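Local coordinates for cyanophycinase-like exopeptidase (actinobacterium SCGC AAA027-L06, PDB 6NQC), which probably hydrolyses peptide bonds as a serine exopeptidase of family S51, related to cyanophycinase, at residues 24-32 with 180-189; 231-242 with 251-259. One frame throughout, in Å; residues are numbered along the deposited sequence.

Contact 1 (24-32 with 180-189)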
loop_
_atom_site.group_PDB
_atom_site.type_symbol
_atom_site.label_atom_id
_atom_site.label_comp_id
_atom_site.label_asym_id
_atom_site.label_seq_id
_atom_site.Cartn_x
_atom_site.Cartn_y
_atom_site.Cartn_z
ATOM N N GLY A 24 11.562 0.890 7.126
ATOM C CA GLY A 24 10.333 0.723 7.849
ATOM C C GLY A 24 9.538 -0.499 7.408
ATOM O O GLY A 24 9.781 -1.146 6.385
ATOM N N SER A 25 8.538 -0.815 8.208
ATOM C CA SER A 25 7.642 -1.913 7.863
ATOM C C SER A 25 6.884 -1.583 6.577
ATOM O O SER A 25 6.517 -0.430 6.322
ATOM C CB SER A 25 6.634 -2.167 8.980
ATOM O OG SER A 25 7.338 -2.578 10.154
ATOM N N LEU A 26 6.619 -2.619 5.794
ATOM C CA LEU A 26 5.934 -2.511 4.511
ATOM C C LEU A 26 4.721 -3.432 4.535
ATOM O O LEU A 26 4.870 -4.658 4.651
ATOM C CB LEU A 26 6.870 -2.887 3.364
ATOM C CG LEU A 26 6.365 -2.555 1.952
ATOM C CD1 LEU A 26 6.028 -1.115 1.814
ATOM C CD2 LEU A 26 7.488 -2.930 0.991
ATOM N N GLY A 27 3.536 -2.850 4.376
ATOM C CA GLY A 27 2.284 -3.584 4.398
ATOM C C GLY A 27 1.596 -3.601 3.036
ATOM O O GLY A 27 1.384 -2.561 2.414
ATOM N N LEU A 28 1.220 -4.798 2.613
ATOM C CA LEU A 28 0.412 -5.019 1.408
ATOM C C LEU A 28 -0.951 -5.549 1.820
ATOM O O LEU A 28 -1.052 -6.646 2.392
ATOM C CB LEU A 28 1.119 -6.010 0.475
ATOM C CG LEU A 28 2.617 -5.785 0.278
ATOM C CD1 LEU A 28 3.253 -6.907 -0.499
ATOM C CD2 LEU A 28 2.822 -4.453 -0.410
ATOM N N VAL A 29 -2.015 -4.777 1.553
ATOM C CA VAL A 29 -3.349 -5.087 2.056
ATOM C C VAL A 29 -4.282 -5.368 0.888
ATOM O O VAL A 29 -4.343 -4.596 -0.067
ATOM C CB VAL A 29 -3.881 -3.944 2.923
ATOM C CG1 VAL A 29 -5.225 -4.263 3.531
ATOM C CG2 VAL A 29 -2.860 -3.664 4.091
ATOM N N GLY A 30 -5.034 -6.459 0.987
ATOM C CA GLY A 30 -5.923 -6.850 -0.104
ATOM C C GLY A 30 -7.233 -6.081 -0.179
ATOM O O GLY A 30 -7.792 -5.894 -1.272
ATOM N N SER A 31 -7.728 -5.613 0.956
ATOM C CA SER A 31 -8.922 -4.762 1.077
ATOM C C SER A 31 -9.047 -4.425 2.564
ATOM O O SER A 31 -8.391 -5.042 3.407
ATOM C CB SER A 31 -10.227 -5.411 0.578
ATOM O OG SER A 31 -10.785 -6.298 1.541
ATOM N N GLY A 32 -9.914 -3.470 2.873
ATOM C CA GLY A 32 -10.360 -3.277 4.244
ATOM C C GLY A 32 -9.605 -2.231 5.002
ATOM O O GLY A 32 -9.584 -2.295 6.242
ATOM N N ILE A 180 9.036 -0.094 -5.399
ATOM C CA ILE A 180 9.765 -0.354 -4.170
ATOM C C ILE A 180 9.721 -1.796 -3.687
ATOM O O ILE A 180 10.528 -2.169 -2.826
ATOM C CB ILE A 180 9.253 0.577 -3.048
ATOM C CG1 ILE A 180 7.783 0.348 -2.810
ATOM C CG2 ILE A 180 9.611 2.014 -3.413
ATOM C CD1 ILE A 180 7.363 0.824 -1.463
ATOM N N ILE A 181 8.766 -2.599 -4.137
ATOM C CA ILE A 181 8.931 -4.043 -4.087
ATOM C C ILE A 181 9.383 -4.435 -5.492
ATOM O O ILE A 181 8.612 -4.391 -6.463
ATOM C CB ILE A 181 7.675 -4.760 -3.625
ATOM C CG1 ILE A 181 6.426 -4.325 -4.385
ATOM C CG2 ILE A 181 7.412 -4.449 -2.154
ATOM C CD1 ILE A 181 5.197 -5.032 -3.943
ATOM N N GLU A 182 10.660 -4.743 -5.638
ATOM C CA GLU A 182 11.211 -4.852 -6.983
ATOM C C GLU A 182 10.804 -6.147 -7.668
ATOM O O GLU A 182 10.687 -6.185 -8.908
ATOM C CB GLU A 182 12.740 -4.731 -6.938
ATOM C CG GLU A 182 13.259 -3.335 -7.322
ATOM C CD GLU A 182 14.763 -3.150 -7.079
ATOM O OE1 GLU A 182 15.532 -4.131 -7.260
ATOM O OE2 GLU A 182 15.167 -2.014 -6.709
ATOM N N ASN A 183 10.622 -7.222 -6.899
ATOM C CA ASN A 183 10.409 -8.540 -7.498
ATOM C C ASN A 183 9.063 -9.152 -7.150
ATOM O O ASN A 183 8.849 -10.339 -7.411
ATOM C CB ASN A 183 11.536 -9.492 -7.086
ATOM C CG ASN A 183 11.510 -9.837 -5.626
ATOM O OD1 ASN A 183 11.173 -9.011 -4.782
ATOM N ND2 ASN A 183 11.879 -11.072 -5.314
ATOM N N VAL A 184 8.148 -8.378 -6.590
ATOM C CA VAL A 184 6.851 -8.890 -6.186
ATOM C C VAL A 184 5.782 -7.954 -6.740
ATOM O O VAL A 184 5.959 -6.731 -6.761
ATOM C CB VAL A 184 6.743 -9.010 -4.653
ATOM C CG1 VAL A 184 5.360 -9.504 -4.318
ATOM C CG2 VAL A 184 7.826 -9.918 -4.121
ATOM N N ARG A 185 4.698 -8.533 -7.213
ATOM C CA ARG A 185 3.486 -7.804 -7.570
ATOM C C ARG A 185 2.277 -8.468 -6.922
ATOM O O ARG A 185 2.223 -9.693 -6.780
ATOM C CB ARG A 185 3.319 -7.758 -9.072
ATOM C CG ARG A 185 2.010 -7.110 -9.524
ATOM C CD ARG A 185 2.058 -6.905 -11.054
ATOM N NE ARG A 185 1.859 -8.107 -11.864
ATOM C CZ ARG A 185 0.685 -8.641 -12.196
ATOM N NH1 ARG A 185 -0.462 -8.147 -11.736
ATOM N NH2 ARG A 185 0.668 -9.717 -12.949
ATOM N N VAL A 186 1.278 -7.645 -6.603
ATOM C CA VAL A 186 0.119 -8.035 -5.815
ATOM C C VAL A 186 -1.154 -7.905 -6.646
ATOM O O VAL A 186 -1.421 -6.853 -7.246
ATOM C CB VAL A 186 -0.026 -7.148 -4.554
ATOM C CG1 VAL A 186 -1.410 -7.336 -3.897
ATOM C CG2 VAL A 186 1.125 -7.401 -3.615
ATOM N N ILE A 187 -1.992 -8.935 -6.584
ATOM C CA ILE A 187 -3.378 -8.865 -7.007
ATOM C C ILE A 187 -4.236 -8.776 -5.734
ATOM O O ILE A 187 -4.259 -9.747 -4.964
ATOM C CB ILE A 187 -3.774 -10.073 -7.861
ATOM C CG1 ILE A 187 -2.880 -10.100 -9.095
ATOM C CG2 ILE A 187 -5.216 -9.942 -8.263
ATOM C CD1 ILE A 187 -2.940 -11.385 -9.895
ATOM N N PRO A 188 -4.894 -7.654 -5.482
ATOM C CA PRO A 188 -5.708 -7.514 -4.265
ATOM C C PRO A 188 -7.092 -8.104 -4.477
ATOM O O PRO A 188 -7.386 -8.616 -5.524
ATOM C CB PRO A 188 -5.784 -6.004 -4.074
ATOM C CG PRO A 188 -5.667 -5.423 -5.487
ATOM C CD PRO A 188 -4.808 -6.403 -6.265
ATOM N N HIS A 189 -7.947 -7.997 -3.440
ATOM C CA HIS A 189 -9.337 -8.452 -3.546
ATOM C C HIS A 189 -9.359 -9.835 -4.198
ATOM O O HIS A 189 -10.211 -10.094 -5.072
ATOM C CB HIS A 189 -10.193 -7.510 -4.403
ATOM C CG HIS A 189 -10.358 -6.131 -3.836
ATOM N ND1 HIS A 189 -11.300 -5.818 -2.884
ATOM C CD2 HIS A 189 -9.748 -4.971 -4.147
ATOM C CE1 HIS A 189 -11.221 -4.531 -2.594
ATOM N NE2 HIS A 189 -10.273 -3.997 -3.342
#
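Segments 24-32 and 180-189 converge along their length, the CA atoms of Leu26 and Ile181 lying 9.2 Å apart and those of Gly30 and Pro188 only 4.2 Å. Strand 26-29 is an inner strand of the large mixed sheet of the S51 fold, whereas strand 184-187 ends a second, smaller sheet; because the chains converge, aliphatic side chains fill the wide part, and a backbone bond enters at the narrow end. Leu26 swings its CG to the side away from its own N (chi1 -168°) and divides its methyls: CD1 meets Ile180 CD1 at 4.0 Å, and CD2 presses on Ile181 CG2 at 3.5 Å, a tight fit. Farther along, Leu28 CD1 rests 3.8 Å from Val186 CG2. Branched aliphatic residues suit this buried wedge between sheets because they offer methyls in several directions and no polar group. At the narrow end the backbones meet directly at Gly30, which adds no bulk beside His189 N: this N donates to Gly30 O over 3.0 Å, the bond bent to 144° at the hydrogen and the donor tilted 33° from the carbonyl plane. That oxygen also sits over the His189 imidazole, 3.5 Å above the ring centre. The ring's ND1 bonds Glu219 and its NE2 makes a weak bond to Ser154, which lies on what appears to be a nucleophile elbow, consistent with a Ser-His-Glu catalytic triad. Ser31 turns its OG to Val220 N and gives the imidazole its methylene instead, with Ser31 CB 3.4 Å from His189 CE1.

Contact 2 (231-242 with 251-259)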
loop_
_atom_site.group_PDB
_atom_site.type_symbol
_atom_site.label_atom_id
_atom_site.label_comp_id
_atom_site.label_asym_id
_atom_site.label_seq_id
_atom_site.Cartn_x
_atom_site.Cartn_y
_atom_site.Cartn_z
ATOM N N HIS A 231 11.536 -11.389 6.172
ATOM C CA HIS A 231 10.461 -12.266 5.745
ATOM C C HIS A 231 9.138 -11.516 5.791
ATOM O O HIS A 231 8.998 -10.453 6.388
ATOM C CB HIS A 231 10.378 -13.528 6.616
ATOM C CG HIS A 231 10.033 -13.242 8.036
ATOM N ND1 HIS A 231 10.941 -12.708 8.925
ATOM C CD2 HIS A 231 8.874 -13.402 8.723
ATOM C CE1 HIS A 231 10.354 -12.546 10.102
ATOM N NE2 HIS A 231 9.100 -12.963 10.007
ATOM N N TRP A 232 8.156 -12.090 5.132
ATOM C CA TRP A 232 6.824 -11.536 5.033
ATOM C C TRP A 232 5.868 -12.405 5.825
ATOM O O TRP A 232 5.899 -13.633 5.727
ATOM C CB TRP A 232 6.367 -11.523 3.586
ATOM C CG TRP A 232 7.120 -10.612 2.681
ATOM C CD1 TRP A 232 8.284 -10.866 2.046
ATOM C CD2 TRP A 232 6.734 -9.284 2.317
ATOM N NE1 TRP A 232 8.654 -9.784 1.290
ATOM C CE2 TRP A 232 7.719 -8.792 1.453
ATOM C CE3 TRP A 232 5.647 -8.461 2.658
ATOM C CZ2 TRP A 232 7.649 -7.521 0.895
ATOM C CZ3 TRP A 232 5.600 -7.188 2.134
ATOM C CH2 TRP A 232 6.591 -6.734 1.250
ATOM N N GLN A 233 4.977 -11.773 6.545
ATOM C CA GLN A 233 4.047 -12.493 7.401
ATOM C C GLN A 233 2.622 -12.099 7.070
ATOM O O GLN A 233 2.335 -10.930 6.795
ATOM C CB GLN A 233 4.361 -12.221 8.864
ATOM C CG GLN A 233 3.826 -13.302 9.789
ATOM C CD GLN A 233 4.093 -12.990 11.239
ATOM O OE1 GLN A 233 5.105 -12.368 11.581
ATOM N NE2 GLN A 233 3.184 -13.409 12.102
ATOM N N VAL A 234 1.753 -13.101 7.053
ATOM C CA VAL A 234 0.357 -12.949 6.696
ATOM C C VAL A 234 -0.389 -12.488 7.936
ATOM O O VAL A 234 -0.102 -12.956 9.047
ATOM C CB VAL A 234 -0.237 -14.272 6.181
ATOM C CG1 VAL A 234 -1.744 -14.102 5.867
ATOM C CG2 VAL A 234 0.500 -14.787 4.994
ATOM N N VAL A 235 -1.336 -11.573 7.743
ATOM C CA VAL A 235 -2.168 -11.022 8.806
ATOM C C VAL A 235 -3.606 -10.940 8.299
ATOM O O VAL A 235 -3.860 -10.695 7.113
ATOM C CB VAL A 235 -1.665 -9.630 9.255
ATOM C CG1 VAL A 235 -2.594 -9.045 10.316
ATOM C CG2 VAL A 235 -0.230 -9.696 9.782
ATOM N N GLY A 236 -4.550 -11.149 9.205
ATOM C CA GLY A 236 -5.939 -10.893 8.899
ATOM C C GLY A 236 -6.777 -12.136 8.659
ATOM O O GLY A 236 -6.478 -13.243 9.102
ATOM N N ASP A 237 -7.855 -11.933 7.930
ATOM C CA ASP A 237 -8.991 -12.846 7.928
ATOM C C ASP A 237 -8.899 -13.991 6.936
ATOM O O ASP A 237 -9.504 -15.041 7.187
ATOM C CB ASP A 237 -10.271 -12.036 7.670
ATOM C CG ASP A 237 -10.764 -11.287 8.928
ATOM O OD1 ASP A 237 -10.146 -11.425 10.004
ATOM O OD2 ASP A 237 -11.752 -10.535 8.826
ATOM N N ALA A 238 -8.155 -13.858 5.824
ATOM C CA ALA A 238 -8.143 -14.918 4.824
ATOM C C ALA A 238 -6.736 -15.275 4.338
ATOM O O ALA A 238 -5.810 -15.378 5.144
ATOM C CB ALA A 238 -9.060 -14.535 3.650
ATOM N N LYS A 239 -6.570 -15.505 3.036
ATOM C CA LYS A 239 -5.337 -16.101 2.544
ATOM C C LYS A 239 -4.529 -15.179 1.636
ATOM O O LYS A 239 -5.033 -14.242 1.018
ATOM C CB LYS A 239 -5.624 -17.407 1.795
ATOM C CG LYS A 239 -6.546 -18.368 2.541
ATOM C CD LYS A 239 -6.733 -19.666 1.734
ATOM C CE LYS A 239 -7.920 -20.503 2.228
ATOM N NZ LYS A 239 -8.881 -20.810 1.114
ATOM N N VAL A 240 -3.245 -15.476 1.597
ATOM C CA VAL A 240 -2.320 -14.970 0.597
ATOM C C VAL A 240 -1.966 -16.141 -0.304
ATOM O O VAL A 240 -1.587 -17.218 0.183
ATOM C CB VAL A 240 -1.051 -14.390 1.232
ATOM C CG1 VAL A 240 -0.008 -14.097 0.160
ATOM C CG2 VAL A 240 -1.392 -13.156 2.025
ATOM N N HIS A 241 -2.042 -15.919 -1.602
ATOM C CA HIS A 241 -1.799 -16.940 -2.606
ATOM C C HIS A 241 -0.509 -16.653 -3.350
ATOM O O HIS A 241 -0.330 -15.567 -3.917
ATOM C CB HIS A 241 -2.981 -16.990 -3.565
ATOM C CG HIS A 241 -4.293 -17.005 -2.867
ATOM N ND1 HIS A 241 -5.012 -18.165 -2.662
ATOM C CD2 HIS A 241 -5.007 -16.010 -2.288
ATOM C CE1 HIS A 241 -6.120 -17.885 -2.003
ATOM N NE2 HIS A 241 -6.144 -16.585 -1.767
ATOM N N ILE A 242 0.402 -17.619 -3.310
ATOM C CA ILE A 242 1.607 -17.551 -4.136
ATOM C C ILE A 242 1.255 -18.086 -5.511
ATOM O O ILE A 242 0.915 -19.256 -5.661
ATOM C CB ILE A 242 2.752 -18.345 -3.502
ATOM C CG1 ILE A 242 2.903 -17.961 -2.038
ATOM C CG2 ILE A 242 4.050 -18.131 -4.279
ATOM C CD1 ILE A 242 2.873 -16.442 -1.776
ATOM N N LEU A 251 -1.311 -19.334 2.093
ATOM C CA LEU A 251 -0.884 -19.024 3.436
ATOM C C LEU A 251 -1.987 -18.287 4.174
ATOM O O LEU A 251 -2.638 -17.394 3.616
ATOM C CB LEU A 251 0.376 -18.140 3.418
ATOM C CG LEU A 251 1.580 -18.758 2.715
ATOM C CD1 LEU A 251 1.565 -18.477 1.236
ATOM C CD2 LEU A 251 2.877 -18.252 3.302
ATOM N N THR A 252 -2.142 -18.625 5.457
ATOM C CA THR A 252 -3.077 -17.952 6.337
ATOM C C THR A 252 -2.329 -17.170 7.398
ATOM O O THR A 252 -1.079 -17.215 7.485
ATOM C CB THR A 252 -4.028 -18.968 6.997
ATOM O OG1 THR A 252 -3.264 -19.907 7.775
ATOM C CG2 THR A 252 -4.832 -19.689 5.929
ATOM N N ALA A 253 -3.119 -16.505 8.250
ATOM C CA ALA A 253 -2.608 -15.657 9.312
ATOM C C ALA A 253 -1.593 -16.402 10.172
ATOM O O ALA A 253 -1.824 -17.526 10.624
ATOM C CB ALA A 253 -3.765 -15.149 10.193
ATOM N N GLY A 254 -0.446 -15.749 10.396
ATOM C CA GLY A 254 0.596 -16.283 11.191
ATOM C C GLY A 254 1.742 -16.867 10.386
ATOM O O GLY A 254 2.876 -16.884 10.866
ATOM N N GLU A 255 1.472 -17.328 9.166
ATOM C CA GLU A 255 2.491 -17.966 8.352
ATOM C C GLU A 255 3.441 -16.928 7.758
ATOM O O GLU A 255 3.106 -15.750 7.594
ATOM C CB GLU A 255 1.853 -18.789 7.233
ATOM C CG GLU A 255 0.969 -19.913 7.727
ATOM C CD GLU A 255 0.577 -20.872 6.624
ATOM O OE1 GLU A 255 -0.619 -20.873 6.254
ATOM O OE2 GLU A 255 1.472 -21.633 6.141
ATOM N N SER A 256 4.643 -17.394 7.439
ATOM C CA SER A 256 5.736 -16.565 6.955
ATOM C C SER A 256 6.246 -17.132 5.643
ATOM O O SER A 256 6.115 -18.326 5.406
ATOM C CB SER A 256 6.898 -16.525 7.965
ATOM O OG SER A 256 6.608 -15.646 9.037
ATOM N N ILE A 257 6.838 -16.267 4.815
ATOM C CA ILE A 257 7.503 -16.666 3.581
ATOM C C ILE A 257 8.550 -15.617 3.219
ATOM O O ILE A 257 8.376 -14.426 3.484
ATOM C CB ILE A 257 6.463 -16.850 2.441
ATOM C CG1 ILE A 257 7.117 -17.497 1.226
ATOM C CG2 ILE A 257 5.825 -15.503 2.097
ATOM C CD1 ILE A 257 6.117 -18.031 0.225
ATOM N N SER A 258 9.624 -16.053 2.566
ATOM C CA SER A 258 10.637 -15.139 2.046
ATOM C C SER A 258 10.531 -15.004 0.533
ATOM O O SER A 258 10.227 -15.968 -0.176
ATOM C CB SER A 258 12.049 -15.590 2.460
ATOM O OG SER A 258 12.243 -15.371 3.851
ATOM N N PHE A 259 10.745 -13.795 0.045
ATOM C CA PHE A 259 10.786 -13.542 -1.398
ATOM C C PHE A 259 12.217 -13.107 -1.738
ATOM O O PHE A 259 12.416 -12.280 -2.611
ATOM C CB PHE A 259 9.795 -12.465 -1.823
ATOM C CG PHE A 259 8.377 -12.843 -1.617
ATOM C CD1 PHE A 259 7.983 -14.176 -1.620
ATOM C CD2 PHE A 259 7.440 -11.876 -1.350
ATOM C CE1 PHE A 259 6.667 -14.508 -1.408
ATOM C CE2 PHE A 259 6.139 -12.204 -1.114
ATOM C CZ PHE A 259 5.740 -13.514 -1.170
ATOM O OXT PHE A 259 13.179 -13.530 -1.096
HETATM O O HOH W 1 -5.849 -15.631 7.747
#
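Trp232 and Ile257 form an antiparallel hydrogen-bonded pair, Trp232 N to Ile257 O and Ile257 N to Trp232 O both spanning 2.9 Å. The pairing continues through Val234, whose N reaches Glu255 O at 3.0 Å and whose O takes Gly254 N from above the carbonyl plane. Beyond Gly236, Val240 and Leu251 make a second such pair, two residues out of register and belonging to the smaller sheet. A type II turn joins Thr252 to Glu255, its third position filled by Gly254, whose backbone angles suit a residue without a side chain; Glu255 OE1 grips Thr252 N at 2.8 Å and also accepts from Thr252 OG1. A water links Gly236 O, Ala238 O and Ala253 N. Val234 holds CG1 opposite its backbone N (chi1 177°), leaving CG2 to cross between sheets to Leu251 CB at 3.7 Å; Ile242 CG1 likewise meets Ile257 CD1 at 3.9 Å, tip to tip. Phe259 brings its CD2-CE2 side over one face of the indole, near the rim, its plane inclined 34° to the five-membered ring. With an alanine in place of Trp232, the CD2 side of Phe259 is likely to lose its indole partner, leaving a gap beside the ring. Backbone bonds thus fix the register, while apolar side chains join the two sheets.

Overall arrangement
Contacts 1 and 2 both span the large and small sheets, and their centres lie 11 Å apart. Contact 1 is the deeper, its centre about 6 Å from that of the chain against about 16 Å for contact 2. One apolar layer runs through both: Leu28 CD1 touches Trp232 CZ3 at 3.5 Å, and Val184 CG2 meets Phe259 CD2 at 3.4 Å. The C-terminus is tied in as well, by a probable hydrogen bond of 3.0 Å from Asn183 ND2 to Phe259 O. The presumed active site lies at the His189 end of contact 1; in contact 2, Ala238 comes near the putative triad without touching it.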